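Local structure of RNA-binding protein 12 (Homo sapiens, 2EK1) at residues I18-M23 / D34-Y39; D30-F35 / G44-K49. The protein probably binds RNA through an RNA recognition motif, which forms a disulfide-linked dimer with a continuous sheet. One frame throughout, in Å; residues are numbered along the deposited sequence.

Contact 1: I18-M23 / D34-Y39; sequences IKVQNM and DFFYGY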
loop_
_atom_site.group_PDB
_atom_site.type_symbol
_atom_site.label_atom_id
_atom_site.label_comp_id
_atom_site.label_asym_id
_atom_site.label_seq_id
_atom_site.Cartn_x
_atom_site.Cartn_y
_atom_site.Cartn_z
ATOM N N ILE A 18 -3.253 -2.380 8.767
ATOM C CA ILE A 18 -2.156 -3.177 9.309
ATOM C C ILE A 18 -1.138 -3.487 8.162
ATOM O O ILE A 18 -1.415 -3.323 7.013
ATOM C CB ILE A 18 -2.650 -4.565 9.812
ATOM C CG1 ILE A 18 -3.153 -5.372 8.591
ATOM C CG2 ILE A 18 -3.793 -4.391 10.923
ATOM C CD1 ILE A 18 -3.241 -6.899 8.835
ATOM N N LYS A 19 0.002 -4.010 8.522
ATOM C CA LYS A 19 0.999 -4.427 7.576
ATOM C C LYS A 19 1.097 -5.919 7.565
ATOM O O LYS A 19 0.965 -6.609 8.611
ATOM C CB LYS A 19 2.348 -3.826 7.931
ATOM C CG LYS A 19 2.418 -2.406 7.556
ATOM C CD LYS A 19 3.920 -1.873 7.664
ATOM C CE LYS A 19 4.990 -3.013 7.778
ATOM N NZ LYS A 19 6.181 -2.394 8.556
ATOM N N VAL A 20 1.396 -6.434 6.374
ATOM C CA VAL A 20 1.544 -7.862 6.105
ATOM C C VAL A 20 2.891 -7.976 5.445
ATOM O O VAL A 20 3.215 -7.201 4.526
ATOM C CB VAL A 20 0.409 -8.277 5.134
ATOM C CG1 VAL A 20 0.409 -9.784 4.855
ATOM C CG2 VAL A 20 -0.975 -7.828 5.747
ATOM N N GLN A 21 3.694 -8.940 5.873
ATOM C CA GLN A 21 5.054 -9.101 5.334
ATOM C C GLN A 21 5.327 -10.603 5.174
ATOM O O GLN A 21 4.667 -11.441 5.813
ATOM C CB GLN A 21 6.108 -8.551 6.337
ATOM C CG GLN A 21 6.208 -7.053 6.460
ATOM C CD GLN A 21 7.148 -6.658 7.583
ATOM O OE1 GLN A 21 6.798 -6.770 8.751
ATOM N NE2 GLN A 21 8.346 -6.220 7.226
ATOM N N ASN A 22 6.336 -10.891 4.384
ATOM C CA ASN A 22 6.769 -12.230 4.107
ATOM C C ASN A 22 5.825 -12.967 3.212
ATOM O O ASN A 22 5.901 -14.157 3.183
ATOM C CB ASN A 22 7.020 -13.044 5.392
ATOM C CG ASN A 22 7.998 -14.167 5.130
ATOM O OD1 ASN A 22 8.914 -14.034 4.265
ATOM N ND2 ASN A 22 7.829 -15.262 5.834
HETATM N N MSE A 23 4.912 -12.281 2.478
HETATM C CA MSE A 23 4.095 -13.048 1.546
HETATM C C MSE A 23 4.927 -13.551 0.336
HETATM O O MSE A 23 5.873 -12.946 0.010
HETATM C CB MSE A 23 2.986 -12.175 0.970
HETATM C CG MSE A 23 2.155 -11.549 2.062
HETATM SE SE MSE A 23 0.755 -10.417 1.172
HETATM C CE MSE A 23 1.891 -9.128 0.334
ATOM N N ASP A 34 -8.647 -14.202 0.857
ATOM C CA ASP A 34 -8.904 -15.517 1.477
ATOM C C ASP A 34 -8.186 -15.608 2.835
ATOM O O ASP A 34 -8.789 -15.999 3.798
ATOM C CB ASP A 34 -8.411 -16.664 0.591
ATOM C CG ASP A 34 -9.283 -16.899 -0.651
ATOM O OD1 ASP A 34 -10.311 -16.184 -0.832
ATOM O OD2 ASP A 34 -8.900 -17.798 -1.471
ATOM N N PHE A 35 -6.911 -15.236 2.929
ATOM C CA PHE A 35 -6.199 -15.302 4.213
ATOM C C PHE A 35 -7.004 -14.598 5.320
ATOM O O PHE A 35 -7.043 -15.067 6.461
ATOM C CB PHE A 35 -4.823 -14.621 4.076
ATOM C CG PHE A 35 -3.962 -14.695 5.324
ATOM C CD1 PHE A 35 -3.227 -15.806 5.584
ATOM C CD2 PHE A 35 -3.849 -13.600 6.196
ATOM C CE1 PHE A 35 -2.378 -15.852 6.708
ATOM C CE2 PHE A 35 -3.006 -13.629 7.304
ATOM C CZ PHE A 35 -2.266 -14.781 7.558
ATOM N N PHE A 36 -7.609 -13.441 5.032
ATOM C CA PHE A 36 -8.346 -12.786 6.072
ATOM C C PHE A 36 -9.823 -13.175 6.099
ATOM O O PHE A 36 -10.635 -12.436 6.648
ATOM C CB PHE A 36 -8.221 -11.250 5.988
ATOM C CG PHE A 36 -6.854 -10.756 6.251
ATOM C CD1 PHE A 36 -5.955 -10.478 5.186
ATOM C CD2 PHE A 36 -6.372 -10.666 7.582
ATOM C CE1 PHE A 36 -4.611 -10.112 5.407
ATOM C CE2 PHE A 36 -4.980 -10.282 7.834
ATOM C CZ PHE A 36 -4.094 -10.007 6.739
ATOM N N TYR A 37 -10.127 -14.348 5.541
ATOM C CA TYR A 37 -11.531 -14.832 5.479
ATOM C C TYR A 37 -12.036 -15.019 6.895
ATOM O O TYR A 37 -11.382 -15.624 7.753
ATOM C CB TYR A 37 -11.643 -16.156 4.664
ATOM C CG TYR A 37 -13.092 -16.712 4.519
ATOM C CD1 TYR A 37 -13.593 -17.658 5.430
ATOM C CD2 TYR A 37 -13.959 -16.247 3.501
ATOM C CE1 TYR A 37 -14.953 -18.136 5.351
ATOM C CE2 TYR A 37 -15.307 -16.715 3.408
ATOM C CZ TYR A 37 -15.788 -17.665 4.368
ATOM O OH TYR A 37 -17.121 -18.071 4.383
ATOM N N GLY A 38 -13.169 -14.428 7.172
ATOM C CA GLY A 38 -13.694 -14.595 8.493
ATOM C C GLY A 38 -13.254 -13.409 9.303
ATOM O O GLY A 38 -13.643 -13.287 10.496
ATOM N N TYR A 39 -12.442 -12.520 8.734
ATOM C CA TYR A 39 -12.075 -11.373 9.569
ATOM C C TYR A 39 -12.521 -9.971 9.159
ATOM O O TYR A 39 -12.093 -9.009 9.754
ATOM C CB TYR A 39 -10.537 -11.373 9.914
ATOM C CG TYR A 39 -10.095 -12.376 10.968
ATOM C CD1 TYR A 39 -9.835 -11.987 12.289
ATOM C CD2 TYR A 39 -10.070 -13.712 10.661
ATOM C CE1 TYR A 39 -9.575 -12.935 13.304
ATOM C CE2 TYR A 39 -9.844 -14.683 11.639
ATOM C CZ TYR A 39 -9.610 -14.301 12.979
ATOM O OH TYR A 39 -9.546 -15.333 13.932
#
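Ile18 and Val20 lie two residues apart on the strand that fills 18-21, and both turn their side chains toward Phe36, the first residue to leave helical backbone angles after helix 29-35. The chain then reverses direction in a type II turn from Phe36 to Tyr39, closed by Tyr39 N on Phe36 O at 2.8 Å. Gly38 takes the positive phi of the third position of this turn. No hydrogen bond joins the two segments; their contact is entirely apolar and buried.

The far end of the Phe36 ring receives both strand residues. Ile18 CD1 comes within 3.8 Å of Phe36 CZ and almost as near to CE2, the two side chains meeting head-on. Its CG1 is wedged over the backbone, flanked by N and C (chi1 65°), and the extended outer bond carries CD1 on toward the ring. Val20 meets the ring differently: CG2 sits at the edge, near the ring plane, 3.9 Å from Phe36 CZ.

The contact packs the first strand of the RRM fold against the residue that follows its first helix. Ile18 to Met23 occupy the position of the RNP2 motif, with Lys19 where many RRMs have an aromatic. Branched residues suit the inward positions of such a strand, while Lys19 and Gln21 alternate to the opposite face of the sheet, the one that binds RNA in many RRMs. Backbone bonds from Val20 to Ala60 and from Gln21 to Lys88 hold the strand between its two neighbours.

Phe35 turns its edge to the face of Phe36, with Phe35 CD2 3.5 Å above the Phe36 ring plane and over its centre. Leu77 and Leu89 also touch Phe36, from helix 67-77 and strand 85-90.

Contact 2: D30-F35 / G44-K49; sequences DEILDF and GSVCLK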
loop_
_atom_site.group_PDB
_atom_site.type_symbol
_atom_site.label_atom_id
_atom_site.label_comp_id
_atom_site.label_asym_id
_atom_site.label_seq_id
_atom_site.Cartn_x
_atom_site.Cartn_y
_atom_site.Cartn_z
ATOM N N ASP A 30 -6.746 -12.058 -4.328
ATOM C CA ASP A 30 -7.696 -13.061 -3.788
ATOM C C ASP A 30 -7.132 -13.859 -2.601
ATOM O O ASP A 30 -7.824 -14.053 -1.631
ATOM C CB ASP A 30 -8.157 -13.995 -4.905
ATOM C CG ASP A 30 -9.128 -13.303 -5.825
ATOM O OD1 ASP A 30 -10.081 -12.678 -5.302
ATOM O OD2 ASP A 30 -8.938 -13.360 -7.056
ATOM N N GLU A 31 -5.895 -14.320 -2.721
ATOM C CA GLU A 31 -5.220 -15.051 -1.656
ATOM C C GLU A 31 -5.111 -14.227 -0.398
ATOM O O GLU A 31 -5.175 -14.801 0.719
ATOM C CB GLU A 31 -3.827 -15.532 -2.105
ATOM C CG GLU A 31 -3.912 -16.626 -3.203
ATOM C CD GLU A 31 -2.554 -16.950 -3.854
ATOM O OE1 GLU A 31 -2.453 -18.038 -4.478
ATOM O OE2 GLU A 31 -1.604 -16.137 -3.785
ATOM N N ILE A 32 -4.974 -12.892 -0.550
ATOM C CA ILE A 32 -4.910 -12.043 0.617
ATOM C C ILE A 32 -6.264 -11.974 1.244
ATOM O O ILE A 32 -6.423 -12.045 2.509
ATOM C CB ILE A 32 -4.379 -10.609 0.253
ATOM C CG1 ILE A 32 -2.849 -10.683 -0.053
ATOM C CG2 ILE A 32 -4.541 -9.691 1.427
ATOM C CD1 ILE A 32 -2.280 -9.458 -0.656
ATOM N N LEU A 33 -7.274 -11.780 0.392
ATOM C CA LEU A 33 -8.644 -11.726 0.868
ATOM C C LEU A 33 -8.965 -13.093 1.485
ATOM O O LEU A 33 -9.444 -13.140 2.528
ATOM C CB LEU A 33 -9.670 -11.323 -0.277
ATOM C CG LEU A 33 -9.436 -9.834 -0.744
ATOM C CD1 LEU A 33 -10.649 -9.343 -1.604
ATOM C CD2 LEU A 33 -9.328 -8.891 0.342
ATOM N N ASP A 34 -8.647 -14.202 0.857
ATOM C CA ASP A 34 -8.904 -15.517 1.477
ATOM C C ASP A 34 -8.186 -15.608 2.835
ATOM O O ASP A 34 -8.789 -15.999 3.798
ATOM C CB ASP A 34 -8.411 -16.664 0.591
ATOM C CG ASP A 34 -9.283 -16.899 -0.651
ATOM O OD1 ASP A 34 -10.311 -16.184 -0.832
ATOM O OD2 ASP A 34 -8.900 -17.798 -1.471
ATOM N N PHE A 35 -6.911 -15.236 2.929
ATOM C CA PHE A 35 -6.199 -15.302 4.213
ATOM C C PHE A 35 -7.004 -14.598 5.320
ATOM O O PHE A 35 -7.043 -15.067 6.461
ATOM C CB PHE A 35 -4.823 -14.621 4.076
ATOM C CG PHE A 35 -3.962 -14.695 5.324
ATOM C CD1 PHE A 35 -3.227 -15.806 5.584
ATOM C CD2 PHE A 35 -3.849 -13.600 6.196
ATOM C CE1 PHE A 35 -2.378 -15.852 6.708
ATOM C CE2 PHE A 35 -3.006 -13.629 7.304
ATOM C CZ PHE A 35 -2.266 -14.781 7.558
ATOM N N GLY A 44 -11.488 -3.582 -0.841
ATOM C CA GLY A 44 -10.797 -2.733 -1.831
ATOM C C GLY A 44 -9.654 -1.925 -1.174
ATOM O O GLY A 44 -9.147 -0.945 -1.763
ATOM N N SER A 45 -9.179 -2.394 0.002
ATOM C CA SER A 45 -8.146 -1.676 0.783
ATOM C C SER A 45 -6.766 -2.292 0.594
ATOM O O SER A 45 -5.801 -1.785 1.155
ATOM C CB SER A 45 -8.463 -1.731 2.332
ATOM O OG SER A 45 -8.165 -3.054 2.875
ATOM N N VAL A 46 -6.646 -3.363 -0.167
ATOM C CA VAL A 46 -5.319 -3.997 -0.234
ATOM C C VAL A 46 -4.350 -3.193 -1.146
ATOM O O VAL A 46 -4.749 -2.820 -2.272
ATOM C CB VAL A 46 -5.397 -5.389 -0.867
ATOM C CG1 VAL A 46 -3.993 -6.002 -0.943
ATOM C CG2 VAL A 46 -6.341 -6.318 -0.066
ATOM N N CYS A 47 -3.118 -2.938 -0.690
ATOM C CA CYS A 47 -2.119 -2.303 -1.613
ATOM C C CYS A 47 -0.895 -3.178 -1.435
ATOM O O CYS A 47 -0.642 -3.613 -0.338
ATOM C CB CYS A 47 -1.853 -0.811 -1.279
ATOM S SG CYS A 47 -0.805 -0.635 0.129
ATOM N N LEU A 48 -0.152 -3.432 -2.501
ATOM C CA LEU A 48 0.981 -4.278 -2.502
ATOM C C LEU A 48 2.183 -3.400 -2.723
ATOM O O LEU A 48 2.161 -2.521 -3.644
ATOM C CB LEU A 48 0.935 -5.244 -3.677
ATOM C CG LEU A 48 -0.201 -6.302 -3.751
ATOM C CD1 LEU A 48 0.004 -7.158 -4.975
ATOM C CD2 LEU A 48 -0.260 -7.254 -2.489
ATOM N N LYS A 49 3.253 -3.663 -1.958
ATOM C CA LYS A 49 4.426 -2.858 -2.118
ATOM C C LYS A 49 5.381 -3.408 -3.197
ATOM O O LYS A 49 5.486 -4.604 -3.394
ATOM C CB LYS A 49 5.162 -2.725 -0.757
ATOM C CG LYS A 49 4.415 -1.829 0.197
ATOM C CD LYS A 49 5.033 -1.846 1.651
ATOM C CE LYS A 49 4.455 -0.702 2.363
ATOM N NZ LYS A 49 4.934 -0.701 3.738
#
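Ile32 of helix 29-35 faces Val46 of the 44-49 segment, and their CA atoms are 8.1 Å apart. In the RRM's beta-alpha-beta-beta-alpha-beta order this is the first helix packing on the second strand, an outermost strand of the sheet within the chain.

The tight part centres on Ile32, both of whose branches rest on Val46, the longer one also reaching Leu48. That longer branch, with CG1 anti to the carbonyl carbon (chi1 -73°) and an extended outer bond, brings Ile32 CD1 to 3.5 Å from Leu48 CD2, where the side chains run alongside, heading opposite ways. The same Ile32 CD1 lies 3.9 Å from Val46 CG1. The shorter branch, Ile32 CG2, is 4.1 Å from Val46 CG2. Beta-branching thus gives Val46 two separate methyl contacts while the long arm extends to Leu48, and compact Val46 fits close under the helix; Val62 of the adjoining strand touches both Ile32 and Val46.

Toward Gly44 the contact loosens. Leu33 is partly exposed and starts off at an angle to the strand; only the end of its side chain comes near, and Val41 also lies against it. Ser45 makes no contact with the helix; its OG bonds instead to Ile42 O and Ala63 N, tying Ser45 to strand 59-64. On the helix, Asp30 and Asp34 are exposed, as suits acidic residues on a solvent side.

Beyond the strand lies the second subunit. Cys47 points away from the helix, and its SG forms a disulfide with Cys47 of the second subunit, whose strand extends the sheet in an antiparallel ladder. Back at the looser end, Leu33 CD2 reaches Val46 CG2 at 4.0 Å.

In the fold
Contacts 1 and 2 both draw on helix 29-35: Phe36, just past its end, meets the strand of 18-23, while Ile32 and Leu33 within it meet 44-49; the contact centres lie about 7 Å apart. Met23, present as selenomethionine, joins them: its SE lies 3.7 Å from Ile32 CD1, and its CE 4.0 Å from Leu48 CD2. The hydrophobic layer is therefore continuous between helix and sheet. On the opposite face of the sheet, the one RRMs commonly use for RNA, Lys19 CD of contact 1 lies 4.2 Å from Lys49 NZ of contact 2. Contact 2 alone reaches the dimer interface; no second-subunit residue touches the segments of contact 1.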